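PDB 6YHH: beta-N-acetylglucosaminidase-like protein Glycoside hydrolase family 20 from Flavobacterium johnsoniae, which probably releases terminal, non-reducing N-acetyl-beta-D-glucosamine residues from chitin-derived oligosaccharides by hydrolysis, as a chitobiase of glycoside hydrolase family 20. Local coordinates for residues F157-V160 with D161-K164. Numbering follows the deposited sequence.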
# COMPACT_ATOMS: atom_id res chain seq x y z
N PHE A 157 2.95 14.76 3.94
CA PHE A 157 2.49 14.58 2.59
C PHE A 157 1.90 13.19 2.48
O PHE A 157 2.50 12.18 2.96
CB PHE A 157 3.58 14.84 1.58
CG PHE A 157 3.17 14.60 0.15
CD1 PHE A 157 2.31 15.51 -0.47
CD2 PHE A 157 3.67 13.53 -0.60
CE1 PHE A 157 1.86 15.33 -1.75
CE2 PHE A 157 3.23 13.36 -1.92
CZ PHE A 157 2.37 14.30 -2.51
N GLN A 158 0.76 13.13 1.81
CA GLN A 158 0.08 11.86 1.56
C GLN A 158 0.05 11.61 0.04
O GLN A 158 -0.68 12.29 -0.71
CB GLN A 158 -1.31 11.86 2.10
CG GLN A 158 -1.42 12.29 3.56
CD GLN A 158 -0.75 11.29 4.49
OE1 GLN A 158 -0.76 10.12 4.27
NE2 GLN A 158 -0.15 11.83 5.52
N PRO A 159 0.83 10.63 -0.41
CA PRO A 159 0.94 10.40 -1.87
C PRO A 159 -0.42 10.01 -2.53
O PRO A 159 -1.40 9.67 -1.88
CB PRO A 159 1.92 9.23 -1.96
CG PRO A 159 2.81 9.45 -0.82
CD PRO A 159 1.78 9.77 0.30
N VAL A 160 -0.37 10.07 -3.87
CA VAL A 160 -1.54 9.76 -4.68
C VAL A 160 -2.20 8.50 -4.25
O VAL A 160 -3.46 8.44 -4.19
CB VAL A 160 -1.14 9.72 -6.16
CG1 VAL A 160 -2.21 9.06 -6.99
CG2 VAL A 160 -0.77 11.10 -6.65
N ASP A 161 -1.45 7.42 -3.94
CA ASP A 161 -2.09 6.16 -3.57
C ASP A 161 -2.97 6.27 -2.30
O ASP A 161 -4.00 5.60 -2.18
CB ASP A 161 -1.11 4.98 -3.44
CG ASP A 161 -0.03 5.21 -2.38
OD1 ASP A 161 0.65 6.16 -2.45
OD2 ASP A 161 0.11 4.34 -1.53
N VAL A 162 -2.49 7.06 -1.34
CA VAL A 162 -3.26 7.25 -0.11
C VAL A 162 -4.56 7.96 -0.42
O VAL A 162 -5.64 7.56 0.07
CB VAL A 162 -2.49 8.12 0.90
CG1 VAL A 162 -3.32 8.35 2.15
CG2 VAL A 162 -1.14 7.44 1.31
N VAL A 163 -4.50 8.99 -1.26
CA VAL A 163 -5.68 9.79 -1.59
C VAL A 163 -6.70 8.89 -2.31
O VAL A 163 -7.90 8.88 -1.96
CB VAL A 163 -5.27 10.99 -2.47
CG1 VAL A 163 -6.51 11.72 -2.98
CG2 VAL A 163 -4.35 11.92 -1.71
N LYS A 164 -6.24 8.12 -3.30
CA LYS A 164 -7.12 7.28 -4.07
C LYS A 164 -7.84 6.25 -3.20
O LYS A 164 -9.08 6.11 -3.28
CB LYS A 164 -6.42 6.59 -5.24
CG LYS A 164 -6.05 7.51 -6.38
CD LYS A 164 -5.36 6.75 -7.48
CE LYS A 164 -5.16 7.59 -8.70
NZ LYS A 164 -4.64 6.81 -9.90
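Pro159 and Val162 meet at the N-terminus of helix 160-172, which follows strand 146-152 in the catalytic TIM-barrel domain. Pro159 is the N-cap residue. N-H groups at a helix start have no carbonyl one turn earlier to bond to, and proline, lacking an N-H, costs no helical bond there, while its O is the first acceptor of the helix. Pro159 O takes a fairly straight bond from Val163 N (3.2 Å, 160° at the hydrogen) and a weak, bent one from Val162 N. Next along, Lys164 N bonds to Val160 O at 2.9 Å. Lys164 can be followed outward from there. Its CB and CG lie against Val160 O, with CG at 3.5 Å. The extended chain, anti at both chi2 and chi3, carries CD and CE past Val160 CG1, CE coming to 3.7 Å; NZ continues beyond, farther from that methyl. The two side chains lie side by side, pointing the same way. This apolar stem suits a partly exposed flank; the Lys164 side chain also touches Tyr219 of helix 210-222. Beta-branched Val162 offers a methyl to each neighbour: CG2 packs on Pro159 CD at 3.9 Å, CG1 against CB and OE1 of Gln158. That amide's NE2 bonds to His156 O, whereas the buried OE1 has no polar partner. Asp161's carboxylate probably suits the partly positive helix start; OD2 forms a salt bridge with Arg165 NH2, while OD1 lies 3.4 Å from Pro159 CB.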